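D-alanyl-D-alanine carboxypeptidase DacD (Escherichia coli, PDB 5FSR) removes the C-terminal D-alanine from sugar-peptide precursors of the cell wall, acting as a serine-type DD-carboxypeptidase that also binds penicillin. Local coordinates at residues H81-T84 with P85-V89; Y72-D75 with R76-S80; D115-V119 with R120-R124; D94-A97 with K98-P101; Q178-S181 with A182-A186. One frame throughout, in Å; residues are numbered along the deposited sequence.

Contact 1 of 5, residues H81-T84 with P85-V89; sequences HRIT and PDDIV
D87 turns its carboxylate back over T84, and its two oxygens do different work. OD2 takes a weak bond from the backbone N of T84 (T84 N to D87 OD2 3.3 Å), while OD1 rests against the methine and methyl carbons of the T84 side chain, 3.2 Å from T84 CB. What brings the group round is the first torsion of D87 (chi1 -72°), which sets CG beside the backbone N and opposite the carbonyl carbon; from there the carboxylate lies close to the T84 amide. OD2 has a further, hydroxyl partner in Y141, which ties this surface turn to helix 132-143. The backbone beneath is a type I beta turn from T84 to D87, closed by D87 N to T84 O at 3.3 Å. P85 and D86 fill the corner of the turn. T84 CG2 lies 3.8 Å from D86 CB, and D86 itself has a long, weak ion pair with R120. I83 also meets D87 OD2, with I83 CB 3.8 Å away. Its chi1 of 62° leaves the CG2 methyl on the backbone-N side, where it lies 4.1 Å from the same D87 OD2. The I83 side chain packs on A77, I78, V119 and Y141 and is buried, although the turn beside it is at the surface. Upstream, H81 ends helix 66-79 with positive phi in a Schellman motif; downstream, the chain enters strand 88-90, whose V89 pairs with V117.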
loop_
_atom_site.group_PDB
_atom_site.type_symbol
_atom_site.label_atom_id
_atom_site.label_comp_id
_atom_site.label_asym_id
_atom_site.label_seq_id
_atom_site.Cartn_x
_atom_site.Cartn_y
_atom_site.Cartn_z
ATOM N N HIS A 81 3.906 20.392 4.770
ATOM C CA HIS A 81 5.024 21.360 4.845
ATOM C C HIS A 81 5.560 21.558 6.270
ATOM O O HIS A 81 6.285 22.503 6.530
ATOM C CB HIS A 81 4.649 22.721 4.230
ATOM C CG HIS A 81 4.050 22.634 2.859
ATOM N ND1 HIS A 81 4.818 22.558 1.715
ATOM C CD2 HIS A 81 2.764 22.658 2.443
ATOM C CE1 HIS A 81 4.036 22.526 0.656
ATOM N NE2 HIS A 81 2.785 22.585 1.070
ATOM N N ARG A 82 5.190 20.647 7.168
ATOM C CA ARG A 82 5.667 20.623 8.545
ATOM C C ARG A 82 7.131 20.152 8.562
ATOM O O ARG A 82 7.904 20.606 9.413
ATOM C CB ARG A 82 4.794 19.682 9.409
ATOM C CG ARG A 82 3.340 20.143 9.589
ATOM C CD ARG A 82 2.497 19.275 10.567
ATOM N NE ARG A 82 2.825 17.834 10.550
ATOM C CZ ARG A 82 2.136 16.829 9.971
ATOM N NH1 ARG A 82 0.997 17.037 9.311
ATOM N NH2 ARG A 82 2.602 15.563 10.062
ATOM N N ILE A 83 7.481 19.230 7.648
ATOM C CA ILE A 83 8.883 18.904 7.323
ATOM C C ILE A 83 9.147 18.965 5.810
ATOM O O ILE A 83 8.237 19.207 5.016
ATOM C CB ILE A 83 9.348 17.537 7.915
ATOM C CG1 ILE A 83 8.533 16.367 7.345
ATOM C CG2 ILE A 83 9.302 17.574 9.448
ATOM C CD1 ILE A 83 9.118 14.994 7.667
ATOM N N THR A 84 10.411 18.761 5.447
ATOM C CA THR A 84 10.922 18.810 4.074
ATOM C C THR A 84 11.922 17.661 4.010
ATOM O O THR A 84 12.466 17.318 5.051
ATOM C CB THR A 84 11.582 20.190 3.819
ATOM O OG1 THR A 84 10.649 21.068 3.165
ATOM C CG2 THR A 84 12.849 20.120 2.997
ATOM N N PRO A 85 12.118 17.028 2.819
ATOM C CA PRO A 85 13.047 15.886 2.752
ATOM C C PRO A 85 14.525 16.275 2.931
ATOM O O PRO A 85 15.356 15.427 3.302
ATOM C CB PRO A 85 12.792 15.275 1.359
ATOM C CG PRO A 85 11.563 15.920 0.823
ATOM C CD PRO A 85 11.374 17.210 1.547
ATOM N N ASP A 86 14.856 17.530 2.629
ATOM C CA ASP A 86 16.206 18.117 2.903
ATOM C C ASP A 86 16.557 18.448 4.352
ATOM O O ASP A 86 17.732 18.729 4.656
ATOM C CB ASP A 86 16.415 19.368 2.040
ATOM C CG ASP A 86 16.590 19.028 0.596
ATOM O OD1 ASP A 86 17.605 18.364 0.288
ATOM O OD2 ASP A 86 15.692 19.355 -0.217
ATOM N N ASP A 87 15.560 18.426 5.239
ATOM C CA ASP A 87 15.775 18.712 6.643
ATOM C C ASP A 87 16.814 17.759 7.243
ATOM O O ASP A 87 16.731 16.538 7.030
ATOM C CB ASP A 87 14.473 18.551 7.413
ATOM C CG ASP A 87 13.477 19.645 7.133
ATOM O OD1 ASP A 87 13.646 20.454 6.198
ATOM O OD2 ASP A 87 12.490 19.667 7.878
ATOM N N ILE A 88 17.757 18.338 8.003
ATOM C CA ILE A 88 18.909 17.635 8.601
ATOM C C ILE A 88 18.573 17.257 10.035
ATOM O O ILE A 88 18.447 18.099 10.904
ATOM C CB ILE A 88 20.195 18.514 8.580
ATOM C CG1 ILE A 88 20.558 18.953 7.146
ATOM C CG2 ILE A 88 21.384 17.802 9.245
ATOM C CD1 ILE A 88 20.755 17.831 6.146
ATOM N N VAL A 89 18.474 15.970 10.281
ATOM C CA VAL A 89 17.976 15.439 11.510
ATOM C C VAL A 89 19.152 14.887 12.281
ATOM O O VAL A 89 20.089 14.302 11.705
ATOM C CB VAL A 89 16.908 14.351 11.203
ATOM C CG1 VAL A 89 16.526 13.571 12.452
ATOM C CG2 VAL A 89 15.668 15.017 10.582
#

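Contact 2 of 5, residues Y72-D75 with R76-S80; sequences YVVD and RAIDS
R76 grips its immediate neighbour D75 side-on, with NE and NH2 both directed at the single oxygen OD1. The NH2 bond to D75 OD1 is the shorter, 2.6 Å, and uses the syn lone pair; the NE bond to D75 OD1, 2.9 Å, arrives on the anti side, somewhat out of the carboxylate plane. Carboxylate and guanidinium are nearly coplanar, 17° apart. Bends at chi2 and chi3 fold the arginine chain back to reach this position. On its way it crosses one face of the Y72 ring: R76 CG makes a CH-pi contact, 3.8 Å from the ring centroid. D79 extends the network by charge alone, in a long salt bridge to R76 NH1. R76 O receives both S80 N and S80 OG at the helix end. Four i to i+4 bonds, from R76 N to Y72 O through D79 N to D75 O, make the backbone alpha-helical. D75 OD2 is bonded to E196 N. Helix 66-79 also carries K67, the proton acceptor by similarity, its side chain about 9 Å from that of Y72. In the fold, V73 packs against helix 146-159, Y72 against helix 182-193, and V74 and I78 against F199 of helix 197-201.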
loop_
_atom_site.group_PDB
_atom_site.type_symbol
_atom_site.label_atom_id
_atom_site.label_comp_id
_atom_site.label_asym_id
_atom_site.label_seq_id
_atom_site.Cartn_x
_atom_site.Cartn_y
_atom_site.Cartn_z
ATOM N N TYR A 72 4.005 6.522 5.876
ATOM C CA TYR A 72 2.855 7.308 5.474
ATOM C C TYR A 72 2.796 8.551 6.311
ATOM O O TYR A 72 2.617 9.624 5.755
ATOM C CB TYR A 72 1.520 6.518 5.530
ATOM C CG TYR A 72 0.394 7.302 4.873
ATOM C CD1 TYR A 72 0.364 7.489 3.495
ATOM C CD2 TYR A 72 -0.613 7.881 5.620
ATOM C CE1 TYR A 72 -0.638 8.230 2.885
ATOM C CE2 TYR A 72 -1.631 8.623 5.014
ATOM C CZ TYR A 72 -1.638 8.784 3.634
ATOM O OH TYR A 72 -2.624 9.532 3.036
ATOM N N VAL A 73 2.956 8.429 7.632
ATOM C CA VAL A 73 3.061 9.654 8.483
ATOM C C VAL A 73 4.172 10.602 7.975
ATOM O O VAL A 73 3.960 11.806 7.906
ATOM C CB VAL A 73 3.282 9.343 9.992
ATOM C CG1 VAL A 73 3.510 10.627 10.770
ATOM C CG2 VAL A 73 2.090 8.601 10.590
ATOM N N VAL A 74 5.315 10.048 7.562
ATOM C CA VAL A 74 6.423 10.861 7.024
ATOM C C VAL A 74 6.023 11.584 5.760
ATOM O O VAL A 74 6.286 12.778 5.633
ATOM C CB VAL A 74 7.721 10.046 6.729
ATOM C CG1 VAL A 74 8.803 10.949 6.123
ATOM C CG2 VAL A 74 8.233 9.369 8.004
ATOM N N ASP A 75 5.417 10.836 4.830
ATOM C CA ASP A 75 4.820 11.406 3.615
ATOM C C ASP A 75 3.870 12.558 3.928
ATOM O O ASP A 75 3.942 13.612 3.297
ATOM C CB ASP A 75 4.101 10.293 2.824
ATOM C CG ASP A 75 3.370 10.805 1.593
ATOM O OD1 ASP A 75 2.359 11.537 1.753
ATOM O OD2 ASP A 75 3.788 10.445 0.475
ATOM N N ARG A 76 2.971 12.350 4.877
ATOM C CA ARG A 76 1.943 13.371 5.196
ATOM C C ARG A 76 2.558 14.566 5.895
ATOM O O ARG A 76 2.088 15.684 5.731
ATOM C CB ARG A 76 0.829 12.798 6.078
ATOM C CG ARG A 76 0.034 11.630 5.479
ATOM C CD ARG A 76 -0.865 12.085 4.350
ATOM N NE ARG A 76 -0.146 12.078 3.072
ATOM C CZ ARG A 76 -0.629 12.566 1.938
ATOM N NH1 ARG A 76 -1.829 13.154 1.907
ATOM N NH2 ARG A 76 0.094 12.495 0.834
ATOM N N ALA A 77 3.641 14.331 6.658
ATOM C CA ALA A 77 4.408 15.433 7.248
ATOM C C ALA A 77 5.066 16.290 6.184
ATOM O O ALA A 77 5.061 17.494 6.286
ATOM C CB ALA A 77 5.419 14.904 8.248
ATOM N N ILE A 78 5.573 15.675 5.119
ATOM C CA ILE A 78 6.117 16.445 3.966
ATOM C C ILE A 78 5.016 17.190 3.179
ATOM O O ILE A 78 5.173 18.329 2.779
ATOM C CB ILE A 78 6.897 15.537 2.996
ATOM C CG1 ILE A 78 8.074 14.883 3.742
ATOM C CG2 ILE A 78 7.429 16.341 1.811
ATOM C CD1 ILE A 78 8.717 13.712 3.043
ATOM N N ASP A 79 3.893 16.513 2.969
ATOM C CA ASP A 79 2.809 17.025 2.154
ATOM C C ASP A 79 2.151 18.300 2.754
ATOM O O ASP A 79 1.787 19.205 2.013
ATOM C CB ASP A 79 1.803 15.900 1.950
ATOM C CG ASP A 79 0.620 16.332 1.147
ATOM O OD1 ASP A 79 0.706 16.391 -0.101
ATOM O OD2 ASP A 79 -0.383 16.632 1.798
ATOM N N SER A 80 2.056 18.366 4.087
ATOM C CA SER A 80 1.569 19.558 4.826
ATOM C C SER A 80 2.651 20.630 5.175
ATOM O O SER A 80 2.338 21.634 5.820
ATOM C CB SER A 80 0.932 19.084 6.135
ATOM O OG SER A 80 1.877 18.353 6.919
#

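Contact 3 of 5, residues D115-V119 with R120-R124; sequences DRVSV and RDLSR
V117 lays its CG1 methyl against D121 CB (3.7 Å) and L122 CG (3.9 Å), meeting both side chains at a slant where the strand gives way to the helix. The isopropyl group reaches them because CG1 stands anti to the backbone N (chi1 -176°), and W210 packs on V117 and D121 as well. S118, next along, turns its hydroxyl to the helix start: a chi1 of 52° tucks OG over its own main chain, from where it accepts D121 N at 3.1 Å, in a fairly straight bond. This is an N-cap, and it sits where the chain turns from strand 116-118 into helix 119-127, the two short axes standing at 80°. In a full capping box D121 would accept directly from S118 N; here a water does so instead, taking S118 N at 2.7 Å and donating to D121 OD2 at 2.8 Å. The other carboxylate oxygen, D121 OD1, lies over one face of the R124 guanidinium, an attraction of charges without a directed N-H. In the first turn V119 O is held twice, by S123 N and by S123 OG (2.8 Å from V119 O), which approaches from above the carbonyl plane and so gives the buried serine hydroxyl a partner. L122 N meets S118 O at 3.0 Å, and L122 packs beyond it on V89, A137 and L138. V119 rests on V89 and Y141, its backbone bonded to D87, while the R120 backbone N is bonded to P85 O.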
loop_
_atom_site.group_PDB
_atom_site.type_symbol
_atom_site.label_atom_id
_atom_site.label_comp_id
_atom_site.label_asym_id
_atom_site.label_seq_id
_atom_site.Cartn_x
_atom_site.Cartn_y
_atom_site.Cartn_z
ATOM N N ASP A 115 24.966 11.454 14.452
ATOM C CA ASP A 115 24.827 11.511 13.004
ATOM C C ASP A 115 23.739 12.519 12.609
ATOM O O ASP A 115 22.643 12.534 13.171
ATOM C CB ASP A 115 24.466 10.148 12.400
ATOM C CG ASP A 115 25.650 9.214 12.259
ATOM O OD1 ASP A 115 26.841 9.592 12.494
ATOM O OD2 ASP A 115 25.348 8.057 11.902
ATOM N N ARG A 116 24.082 13.331 11.619
ATOM C CA ARG A 116 23.217 14.329 11.057
ATOM C C ARG A 116 22.823 13.844 9.647
ATOM O O ARG A 116 23.677 13.743 8.751
ATOM C CB ARG A 116 23.935 15.678 11.043
ATOM C CG ARG A 116 23.955 16.341 12.428
ATOM C CD ARG A 116 24.780 17.639 12.502
ATOM N NE ARG A 116 24.342 18.681 11.558
ATOM C CZ ARG A 116 23.230 19.440 11.679
ATOM N NH1 ARG A 116 22.415 19.346 12.742
ATOM N NH2 ARG A 116 22.938 20.339 10.736
ATOM N N VAL A 117 21.533 13.549 9.470
ATOM C CA VAL A 117 21.020 12.829 8.285
ATOM C C VAL A 117 19.754 13.527 7.746
ATOM O O VAL A 117 18.941 14.050 8.530
ATOM C CB VAL A 117 20.662 11.367 8.654
ATOM C CG1 VAL A 117 20.220 10.559 7.430
ATOM C CG2 VAL A 117 21.841 10.689 9.331
ATOM N N SER A 118 19.597 13.530 6.416
ATOM C CA SER A 118 18.401 14.104 5.781
ATOM C C SER A 118 17.170 13.272 6.136
ATOM O O SER A 118 17.304 12.096 6.484
ATOM C CB SER A 118 18.558 14.324 4.240
ATOM O OG SER A 118 18.990 13.183 3.519
ATOM N N VAL A 119 15.999 13.918 6.139
ATOM C CA VAL A 119 14.703 13.228 6.101
ATOM C C VAL A 119 14.669 12.243 4.925
ATOM O O VAL A 119 14.285 11.109 5.108
ATOM C CB VAL A 119 13.512 14.226 6.064
ATOM C CG1 VAL A 119 12.221 13.566 5.581
ATOM C CG2 VAL A 119 13.269 14.809 7.450
ATOM N N ARG A 120 15.113 12.669 3.747
ATOM C CA ARG A 120 15.221 11.793 2.581
ATOM C C ARG A 120 16.008 10.514 2.811
ATOM O O ARG A 120 15.513 9.417 2.474
ATOM C CB ARG A 120 15.840 12.552 1.410
ATOM C CG ARG A 120 15.703 11.856 0.063
ATOM C CD ARG A 120 16.445 12.550 -1.057
ATOM N NE ARG A 120 16.261 14.001 -1.034
ATOM C CZ ARG A 120 15.254 14.684 -1.588
ATOM N NH1 ARG A 120 14.270 14.065 -2.254
ATOM N NH2 ARG A 120 15.234 16.020 -1.505
ATOM N N ASP A 121 17.240 10.647 3.350
ATOM C CA ASP A 121 18.077 9.464 3.609
ATOM C C ASP A 121 17.547 8.614 4.756
ATOM O O ASP A 121 17.760 7.412 4.740
ATOM C CB ASP A 121 19.551 9.817 3.857
ATOM C CG ASP A 121 20.203 10.434 2.661
ATOM O OD1 ASP A 121 19.694 10.283 1.522
ATOM O OD2 ASP A 121 21.206 11.090 2.860
ATOM N N LEU A 122 16.848 9.216 5.718
ATOM C CA LEU A 122 16.156 8.440 6.741
ATOM C C LEU A 122 14.924 7.637 6.146
ATOM O O LEU A 122 14.660 6.500 6.540
ATOM C CB LEU A 122 15.697 9.349 7.889
ATOM C CG LEU A 122 16.705 9.867 8.918
ATOM C CD1 LEU A 122 16.155 11.046 9.720
ATOM C CD2 LEU A 122 17.130 8.745 9.860
ATOM N N SER A 123 14.171 8.282 5.254
ATOM C CA SER A 123 13.085 7.650 4.484
ATOM C C SER A 123 13.611 6.477 3.643
ATOM O O SER A 123 13.007 5.443 3.582
ATOM C CB SER A 123 12.365 8.687 3.605
ATOM O OG SER A 123 11.890 9.776 4.381
ATOM N N ARG A 124 14.793 6.615 3.057
ATOM C CA ARG A 124 15.396 5.468 2.346
ATOM C C ARG A 124 15.778 4.320 3.296
ATOM O O ARG A 124 15.493 3.175 3.016
ATOM C CB ARG A 124 16.607 5.910 1.520
ATOM C CG ARG A 124 16.301 6.948 0.448
ATOM C CD ARG A 124 17.385 6.948 -0.627
ATOM N NE ARG A 124 17.339 8.219 -1.374
ATOM C CZ ARG A 124 18.379 8.944 -1.784
ATOM N NH1 ARG A 124 19.650 8.589 -1.519
ATOM N NH2 ARG A 124 18.146 10.072 -2.467
HETATM O O HOH W 1 21.689 12.984 4.868
#

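Contact 4 of 5, residues D94-A97 with K98-P101; sequences DAWA and KDNP
W96 and K98 run side by side, the aliphatic part of the lysine laid over one face of the indole. K98 CB sits 4.0 Å from the centroid of the five-membered ring of W96, 17° off its normal, a CH-pi contact; further out, K98 CD is 3.8 Å from both CZ2 and CH2 of the six-membered ring of W96. Both side chains leave the backbone with CG anti to N (chi1 -169° for each), which starts them off the same way; the bend at K98 chi2 then brings CD over the six-membered ring. The tight part is the turn that carries the lysine, A97 to N100: a type II beta turn closed by N100 N to A97 O at 3.2 Å, with D99 in its third position at positive phi. A97 packs on F103 and L108, and the indole also touches K112 and E113. The whole lies in the surface loop between strands 88-90 and 116-118, away from the catalytic residues. The N100 and D99 side is looser. N100 points its CB toward 94-97, but its ND2 makes long approaches, 3.6 Å to W96 O and 3.9 Å to D94 O. D99 stands at the surface with its OD2 no nearer than 4.3 Å to W96 O. The D94 side chain touches V136 of helix 132-143 and has the like-charged D140 nearby. The contact thus rests on one turn bond and on methylene groups against an aromatic face: the lysine gives its hydrocarbon to the indole while its ammonium end departs from the ring into exposed surroundings.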
loop_
_atom_site.group_PDB
_atom_site.type_symbol
_atom_site.label_atom_id
_atom_site.label_comp_id
_atom_site.label_asym_id
_atom_site.label_seq_id
_atom_site.Cartn_x
_atom_site.Cartn_y
_atom_site.Cartn_z
ATOM N N ASP A 94 18.272 7.151 21.471
ATOM C CA ASP A 94 17.028 6.530 20.938
ATOM C C ASP A 94 17.145 5.693 19.645
ATOM O O ASP A 94 16.626 4.596 19.555
ATOM C CB ASP A 94 16.020 7.663 20.637
ATOM C CG ASP A 94 15.188 8.001 21.810
ATOM O OD1 ASP A 94 15.764 8.003 22.927
ATOM O OD2 ASP A 94 13.962 8.239 21.623
ATOM N N ALA A 95 17.775 6.269 18.642
ATOM C CA ALA A 95 17.834 5.706 17.293
ATOM C C ALA A 95 19.118 4.919 17.015
ATOM O O ALA A 95 19.476 4.712 15.854
ATOM C CB ALA A 95 17.681 6.838 16.295
ATOM N N TRP A 96 19.794 4.482 18.089
ATOM C CA TRP A 96 21.085 3.819 18.014
ATOM C C TRP A 96 20.935 2.394 18.575
ATOM O O TRP A 96 20.538 2.226 19.727
ATOM C CB TRP A 96 22.100 4.653 18.797
ATOM C CG TRP A 96 23.563 4.272 18.636
ATOM C CD1 TRP A 96 24.130 3.588 17.601
ATOM C CD2 TRP A 96 24.636 4.598 19.531
ATOM N NE1 TRP A 96 25.489 3.454 17.795
ATOM C CE2 TRP A 96 25.828 4.063 18.973
ATOM C CE3 TRP A 96 24.712 5.284 20.758
ATOM C CZ2 TRP A 96 27.082 4.183 19.607
ATOM C CZ3 TRP A 96 25.957 5.405 21.385
ATOM C CH2 TRP A 96 27.124 4.854 20.804
ATOM N N ALA A 97 21.270 1.372 17.775
ATOM C CA ALA A 97 21.014 -0.045 18.152
ATOM C C ALA A 97 21.907 -0.557 19.273
ATOM O O ALA A 97 21.505 -1.439 20.040
ATOM C CB ALA A 97 21.118 -0.971 16.947
ATOM N N LYS A 98 23.120 -0.035 19.359
ATOM C CA LYS A 98 23.970 -0.291 20.529
ATOM C C LYS A 98 23.189 0.106 21.797
ATOM O O LYS A 98 22.606 1.188 21.854
ATOM C CB LYS A 98 25.279 0.502 20.444
ATOM C CG LYS A 98 26.319 0.097 21.487
ATOM C CD LYS A 98 26.970 1.309 22.161
ATOM C CE LYS A 98 28.290 0.952 22.844
ATOM N NZ LYS A 98 29.345 0.580 21.853
ATOM N N ASP A 99 23.112 -0.805 22.767
ATOM C CA ASP A 99 22.459 -0.545 24.074
ATOM C C ASP A 99 20.926 -0.683 24.085
ATOM O O ASP A 99 20.355 -0.682 25.181
ATOM C CB ASP A 99 22.904 0.820 24.736
ATOM C CG ASP A 99 21.926 2.039 24.441
ATOM O OD1 ASP A 99 20.850 2.151 25.089
ATOM O OD2 ASP A 99 22.255 2.916 23.598
ATOM N N ASN A 100 20.269 -0.780 22.911
ATOM C CA ASN A 100 18.812 -0.973 22.819
ATOM C C ASN A 100 18.444 -2.446 22.497
ATOM O O ASN A 100 18.465 -2.842 21.330
ATOM C CB ASN A 100 18.210 -0.041 21.744
ATOM C CG ASN A 100 17.415 1.110 22.329
ATOM O OD1 ASN A 100 16.249 0.946 22.728
ATOM N ND2 ASN A 100 18.025 2.284 22.359
ATOM N N PRO A 101 18.117 -3.268 23.522
ATOM C CA PRO A 101 17.689 -4.642 23.240
ATOM C C PRO A 101 16.482 -4.758 22.306
ATOM O O PRO A 101 16.347 -5.778 21.628
ATOM C CB PRO A 101 17.353 -5.214 24.631
ATOM C CG PRO A 101 17.530 -4.098 25.604
ATOM C CD PRO A 101 18.416 -3.091 24.957
#

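Contact 5 of 5, residues Q178-S181 with A182-A186; sequences QHSS and AYDLA
S181 caps helix 182-193: its OG accepts the backbone N of D184 at 2.7 Å in a nearly straight bond (164°), the N-cap arrangement that occupies an otherwise bare N-H of the first turn. A chi1 of 75° folds the hydroxyl in above its own backbone, within reach of that N-H. The backbone adds a second bond, L185 N to S181 O at 3.0 Å, so one serine meets the helix start through both its hydroxyl and its carbonyl. Among the polar side chains, D184 OD2 is bonded to T165 OG1 and to the backbone N of D164, and S180 OG is bonded to the same T165; S181 OG has a further weak bond to D164 OD2. These partners tie the helix start to the loop after helix 146-159. Van der Waals contacts complete the joint. S180 sets its polar OG against carbon, 3.5 Å from D184 CB, and its CB lies 4.1 Å from L185 CG. A182, L185 and A186 pack on strand 253-262, and A182 and A186 on strand 39-44 too, placing the helix against the five-stranded sheet. L185 CG sits 3.7 Å from S180 OG and 3.3 Å from S181 O.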
loop_
_atom_site.group_PDB
_atom_site.type_symbol
_atom_site.label_atom_id
_atom_site.label_comp_id
_atom_site.label_asym_id
_atom_site.label_seq_id
_atom_site.Cartn_x
_atom_site.Cartn_y
_atom_site.Cartn_z
ATOM N N GLN A 178 -0.584 -4.516 18.537
ATOM C CA GLN A 178 -0.851 -4.052 17.167
ATOM C C GLN A 178 -1.600 -5.096 16.302
ATOM O O GLN A 178 -1.429 -6.295 16.468
ATOM C CB GLN A 178 0.428 -3.611 16.439
ATOM C CG GLN A 178 1.220 -4.768 15.846
ATOM C CD GLN A 178 2.467 -4.351 15.116
ATOM O OE1 GLN A 178 2.749 -3.162 14.953
ATOM N NE2 GLN A 178 3.226 -5.343 14.649
ATOM N N HIS A 179 -2.406 -4.618 15.367
ATOM C CA HIS A 179 -3.146 -5.494 14.449
ATOM C C HIS A 179 -3.592 -4.728 13.205
ATOM O O HIS A 179 -3.704 -3.507 13.237
ATOM C CB HIS A 179 -4.360 -6.153 15.144
ATOM C CG HIS A 179 -5.277 -5.182 15.833
ATOM N ND1 HIS A 179 -6.199 -4.404 15.157
ATOM C CD2 HIS A 179 -5.432 -4.881 17.146
ATOM C CE1 HIS A 179 -6.881 -3.672 16.019
ATOM N NE2 HIS A 179 -6.430 -3.936 17.232
ATOM N N SER A 180 -3.794 -5.467 12.113
ATOM C CA SER A 180 -4.425 -4.957 10.907
ATOM C C SER A 180 -5.132 -6.103 10.186
ATOM O O SER A 180 -5.344 -7.172 10.775
ATOM C CB SER A 180 -3.411 -4.305 9.973
ATOM O OG SER A 180 -4.072 -3.402 9.093
ATOM N N SER A 181 -5.498 -5.848 8.929
ATOM C CA SER A 181 -6.217 -6.809 8.078
ATOM C C SER A 181 -5.666 -6.678 6.675
ATOM O O SER A 181 -5.101 -5.617 6.319
ATOM C CB SER A 181 -7.699 -6.476 8.057
ATOM O OG SER A 181 -7.971 -5.336 7.236
ATOM N N ALA A 182 -5.816 -7.734 5.891
ATOM C CA ALA A 182 -5.421 -7.704 4.490
ATOM C C ALA A 182 -6.046 -6.516 3.786
ATOM O O ALA A 182 -5.356 -5.736 3.166
ATOM C CB ALA A 182 -5.803 -9.015 3.787
ATOM N N TYR A 183 -7.359 -6.366 3.935
ATOM C CA TYR A 183 -8.096 -5.224 3.405
ATOM C C TYR A 183 -7.572 -3.868 3.842
ATOM O O TYR A 183 -7.311 -3.026 2.996
ATOM C CB TYR A 183 -9.595 -5.354 3.749
ATOM C CG TYR A 183 -10.470 -4.201 3.331
ATOM C CD1 TYR A 183 -10.522 -3.060 4.060
ATOM C CD2 TYR A 183 -11.267 -4.283 2.191
ATOM C CE1 TYR A 183 -11.331 -2.016 3.686
ATOM C CE2 TYR A 183 -12.112 -3.244 1.812
ATOM C CZ TYR A 183 -12.149 -2.124 2.578
ATOM O OH TYR A 183 -12.921 -1.086 2.210
ATOM N N ASP A 184 -7.446 -3.641 5.150
ATOM C CA ASP A 184 -6.862 -2.367 5.658
ATOM C C ASP A 184 -5.493 -2.021 5.074
ATOM O O ASP A 184 -5.232 -0.882 4.812
ATOM C CB ASP A 184 -6.794 -2.332 7.190
ATOM C CG ASP A 184 -8.151 -2.166 7.822
ATOM O OD1 ASP A 184 -9.159 -2.343 7.088
ATOM O OD2 ASP A 184 -8.232 -1.879 9.050
ATOM N N LEU A 185 -4.659 -3.016 4.815
ATOM C CA LEU A 185 -3.292 -2.793 4.294
ATOM C C LEU A 185 -3.346 -2.522 2.789
ATOM O O LEU A 185 -2.504 -1.770 2.244
ATOM C CB LEU A 185 -2.373 -4.002 4.608
ATOM C CG LEU A 185 -2.047 -4.269 6.082
ATOM C CD1 LEU A 185 -1.342 -5.611 6.314
ATOM C CD2 LEU A 185 -1.173 -3.152 6.626
ATOM N N ALA A 186 -4.284 -3.166 2.109
ATOM C CA ALA A 186 -4.626 -2.772 0.724
ATOM C C ALA A 186 -5.028 -1.296 0.634
ATOM O O ALA A 186 -4.508 -0.553 -0.212
ATOM C CB ALA A 186 -5.732 -3.651 0.184
#

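All five are local contacts, along a helix, at a cap or in a turn, within the carboxypeptidase domain, in the chain order 2, 1, 4, 3, 5. Contacts 1, 2 and 3 form a cluster: helix 66-79 of contact 2 leads into the turn of contact 1 (about 10 Å between centres), whose strand 88-90 pairs antiparallel with strand 116-118 of contact 3 (about 9 Å between centres). V74 of contact 2 also touches S123 of contact 3. Contact 4 lies in the loop joining those two strands, its centre about 17 Å from that of contact 3. Contact 5 stands apart, about 20 to 29 Å from the others between centres, beside the five-stranded sheet. Helix 66-79 also carries K67, the probable proton acceptor, so the cluster lies at the end of that helix away from K67.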